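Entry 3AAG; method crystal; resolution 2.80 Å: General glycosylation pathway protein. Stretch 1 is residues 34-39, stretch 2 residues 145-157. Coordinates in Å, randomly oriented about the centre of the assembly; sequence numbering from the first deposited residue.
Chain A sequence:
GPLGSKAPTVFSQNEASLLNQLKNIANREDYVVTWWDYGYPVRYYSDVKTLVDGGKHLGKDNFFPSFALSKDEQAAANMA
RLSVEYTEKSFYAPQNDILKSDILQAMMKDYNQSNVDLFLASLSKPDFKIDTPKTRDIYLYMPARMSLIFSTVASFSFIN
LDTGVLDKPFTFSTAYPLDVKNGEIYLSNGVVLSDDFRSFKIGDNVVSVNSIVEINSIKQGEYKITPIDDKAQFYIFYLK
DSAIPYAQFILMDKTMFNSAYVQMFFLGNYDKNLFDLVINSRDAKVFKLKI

Stretch 1 34-39: TWWDYG
Stretch 2, residues 145-157: RMSLIFSTVASFS

How does stretch 2 begin its approach? Arg145 and Met146, a selenomethionine, lie in a 3-10 segment that begins earlier in the chain and meet Tyr38, which is in the m rotamer (chi1 -37°) at the end of the 3-10 segment 36-38. Tyr38 CE1 lies over one face of the Arg145 guanidinium (chi1 p, chi2 t, chi3 m), 3.5 Å from Arg145 NH1. Met146 (t, t, p) brings SE near the plane of the Tyr38 ring, 4.3 Å from Tyr38 CE2, and 4.2 Å from Trp35 CB.

What does Ile149 join? At the N-cap position, with phi/psi -128/-1, it points toward stretch 1 with chi1 p and chi2 t. Its CD1 lies 3.5 Å from Trp35 CD1 and 3.4 Å from Tyr38 OH, so one methyl bridges both aromatic residues.

How does the helix receive Trp35? The helix runs from Phe150, with Val153 N bonded to Ile149 O at 3.1 Å. Register pairs Trp35 with Val153, CA to CA 7.1 Å. Trp35 (phi/psi -73/153, chi1 t, chi2 -127°) points toward stretch 2, and Val153 (chi1 t) sets CG2 3.4 Å from the centroid of its five-membered ring, 6° off the normal: a CH-pi contact.

What closes the far end? Phe156 (chi1 m, chi2 94°) places CD1 3.4 Å from Trp35 CH2, near the indole plane; the six-membered rings are oblique at 48°. No hydrogen bond crosses.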

# COMPACT_ATOMS: atom_id res chain seq x y z
N THR A 34 -0.86 -5.34 -7.60
CA THR A 34 -0.75 -3.89 -7.62
C THR A 34 -2.10 -3.25 -7.96
O THR A 34 -3.06 -3.94 -8.27
CB THR A 34 0.30 -3.42 -8.64
OG1 THR A 34 0.89 -2.20 -8.20
CG2 THR A 34 -0.34 -3.21 -10.01
N TRP A 35 -2.15 -1.93 -7.89
CA TRP A 35 -3.39 -1.20 -8.17
C TRP A 35 -3.70 -1.22 -9.66
O TRP A 35 -2.79 -1.33 -10.49
CB TRP A 35 -3.27 0.23 -7.66
CG TRP A 35 -4.59 0.90 -7.49
CD1 TRP A 35 -4.98 2.10 -8.02
CD2 TRP A 35 -5.72 0.41 -6.76
NE1 TRP A 35 -6.27 2.39 -7.65
CE2 TRP A 35 -6.75 1.36 -6.88
CE3 TRP A 35 -5.95 -0.75 -6.02
CZ2 TRP A 35 -7.99 1.19 -6.28
CZ3 TRP A 35 -7.19 -0.92 -5.42
CH2 TRP A 35 -8.19 0.05 -5.55
N TRP A 36 -4.97 -1.11 -10.01
CA TRP A 36 -5.40 -1.35 -11.39
C TRP A 36 -4.91 -0.29 -12.37
O TRP A 36 -4.79 -0.55 -13.57
CB TRP A 36 -6.93 -1.49 -11.48
CG TRP A 36 -7.68 -0.21 -11.26
CD1 TRP A 36 -8.25 0.21 -10.10
CD2 TRP A 36 -7.95 0.80 -12.23
NE1 TRP A 36 -8.86 1.43 -10.28
CE2 TRP A 36 -8.69 1.81 -11.59
CE3 TRP A 36 -7.64 0.96 -13.59
CZ2 TRP A 36 -9.12 2.96 -12.25
CZ3 TRP A 36 -8.07 2.10 -14.24
CH2 TRP A 36 -8.80 3.09 -13.57
N ASP A 37 -4.63 0.91 -11.87
CA ASP A 37 -4.09 1.99 -12.70
C ASP A 37 -2.79 1.58 -13.37
O ASP A 37 -2.38 2.19 -14.36
CB ASP A 37 -3.87 3.25 -11.87
CG ASP A 37 -5.16 4.00 -11.59
OD1 ASP A 37 -5.11 5.24 -11.41
OD2 ASP A 37 -6.23 3.36 -11.55
N TYR A 38 -2.14 0.55 -12.85
CA TYR A 38 -0.86 0.11 -13.39
C TYR A 38 -1.00 -1.28 -14.01
O TYR A 38 -0.02 -1.84 -14.50
CB TYR A 38 0.21 0.11 -12.29
CG TYR A 38 0.07 1.26 -11.32
CD1 TYR A 38 0.07 2.58 -11.77
CD2 TYR A 38 -0.06 1.03 -9.96
CE1 TYR A 38 -0.06 3.63 -10.89
CE2 TYR A 38 -0.18 2.08 -9.07
CZ TYR A 38 -0.18 3.38 -9.54
OH TYR A 38 -0.31 4.42 -8.65
N GLY A 39 -2.21 -1.81 -13.98
CA GLY A 39 -2.48 -3.13 -14.55
C GLY A 39 -1.93 -3.28 -15.95
O GLY A 39 -1.20 -4.24 -16.24
N ARG A 145 4.28 7.27 -6.89
CA ARG A 145 3.15 8.08 -7.33
C ARG A 145 1.82 7.59 -6.78
O ARG A 145 0.82 8.31 -6.84
CB ARG A 145 3.09 8.15 -8.85
CG ARG A 145 2.97 6.79 -9.53
CD ARG A 145 3.26 6.89 -11.02
NE ARG A 145 2.07 7.24 -11.79
CZ ARG A 145 1.55 6.47 -12.74
NH1 ARG A 145 2.12 5.31 -13.05
NH2 ARG A 145 0.46 6.87 -13.39
N MSE A 146 1.79 6.38 -6.23
CA MSE A 146 0.55 5.81 -5.72
C MSE A 146 0.06 6.53 -4.47
O MSE A 146 -1.14 6.59 -4.20
CB MSE A 146 0.69 4.30 -5.45
CG MSE A 146 -0.63 3.63 -5.07
SE MSE A 146 -0.50 1.68 -4.85
CE MSE A 146 0.97 1.60 -3.58
N SER A 147 1.00 7.08 -3.71
CA SER A 147 0.65 7.91 -2.56
C SER A 147 -0.50 8.87 -2.88
O SER A 147 -1.40 9.06 -2.07
CB SER A 147 1.87 8.69 -2.06
OG SER A 147 2.38 9.54 -3.07
N LEU A 148 -0.46 9.47 -4.06
CA LEU A 148 -1.46 10.47 -4.44
C LEU A 148 -2.85 9.88 -4.56
O LEU A 148 -3.84 10.61 -4.62
CB LEU A 148 -1.07 11.16 -5.75
CG LEU A 148 0.15 12.08 -5.71
CD1 LEU A 148 0.39 12.68 -7.09
CD2 LEU A 148 -0.01 13.17 -4.67
N ILE A 149 -2.94 8.55 -4.61
CA ILE A 149 -4.21 7.88 -4.82
C ILE A 149 -4.47 6.81 -3.76
O ILE A 149 -5.51 6.15 -3.77
CB ILE A 149 -4.30 7.22 -6.21
CG1 ILE A 149 -3.11 6.30 -6.45
CG2 ILE A 149 -4.40 8.28 -7.29
CD1 ILE A 149 -3.41 5.13 -7.35
N PHE A 150 -3.51 6.63 -2.86
CA PHE A 150 -3.56 5.53 -1.90
C PHE A 150 -4.82 5.56 -1.04
O PHE A 150 -5.33 4.52 -0.64
CB PHE A 150 -2.31 5.53 -1.02
CG PHE A 150 -2.13 4.26 -0.24
CD1 PHE A 150 -2.00 3.04 -0.89
CD2 PHE A 150 -2.09 4.28 1.15
CE1 PHE A 150 -1.84 1.86 -0.17
CE2 PHE A 150 -1.93 3.11 1.87
CZ PHE A 150 -1.80 1.90 1.21
N SER A 151 -5.31 6.76 -0.76
CA SER A 151 -6.56 6.92 -0.04
C SER A 151 -7.67 6.11 -0.70
O SER A 151 -8.42 5.40 -0.04
CB SER A 151 -6.96 8.39 0.03
OG SER A 151 -7.96 8.60 1.01
N THR A 152 -7.76 6.23 -2.02
CA THR A 152 -8.76 5.50 -2.79
C THR A 152 -8.43 4.02 -2.84
O THR A 152 -9.33 3.18 -2.80
CB THR A 152 -8.88 6.04 -4.22
OG1 THR A 152 -9.53 7.32 -4.20
CG2 THR A 152 -9.69 5.08 -5.08
N VAL A 153 -7.15 3.70 -2.93
CA VAL A 153 -6.71 2.31 -2.94
C VAL A 153 -7.19 1.59 -1.68
O VAL A 153 -7.83 0.54 -1.76
CB VAL A 153 -5.18 2.20 -3.05
CG1 VAL A 153 -4.74 0.75 -2.87
CG2 VAL A 153 -4.71 2.74 -4.38
N ALA A 154 -6.87 2.16 -0.52
CA ALA A 154 -7.16 1.52 0.75
C ALA A 154 -8.66 1.42 1.03
O ALA A 154 -9.11 0.53 1.74
CB ALA A 154 -6.46 2.25 1.89
N SER A 155 -9.42 2.35 0.47
CA SER A 155 -10.87 2.37 0.68
C SER A 155 -11.49 1.04 0.25
O SER A 155 -12.53 0.64 0.76
CB SER A 155 -11.51 3.54 -0.07
OG SER A 155 -11.92 3.16 -1.37
N PHE A 156 -10.85 0.36 -0.69
CA PHE A 156 -11.41 -0.87 -1.25
C PHE A 156 -11.07 -2.10 -0.42
O PHE A 156 -11.59 -3.19 -0.67
CB PHE A 156 -10.95 -1.06 -2.70
CG PHE A 156 -11.66 -0.16 -3.67
CD1 PHE A 156 -11.11 1.05 -4.05
CD2 PHE A 156 -12.88 -0.54 -4.21
CE1 PHE A 156 -11.76 1.87 -4.94
CE2 PHE A 156 -13.54 0.28 -5.11
CZ PHE A 156 -12.98 1.49 -5.48
N SER A 157 -10.19 -1.93 0.56
CA SER A 157 -9.89 -3.01 1.50
C SER A 157 -10.93 -3.06 2.61
O SER A 157 -10.89 -3.94 3.47
CB SER A 157 -8.48 -2.86 2.07
OG SER A 157 -8.33 -1.62 2.74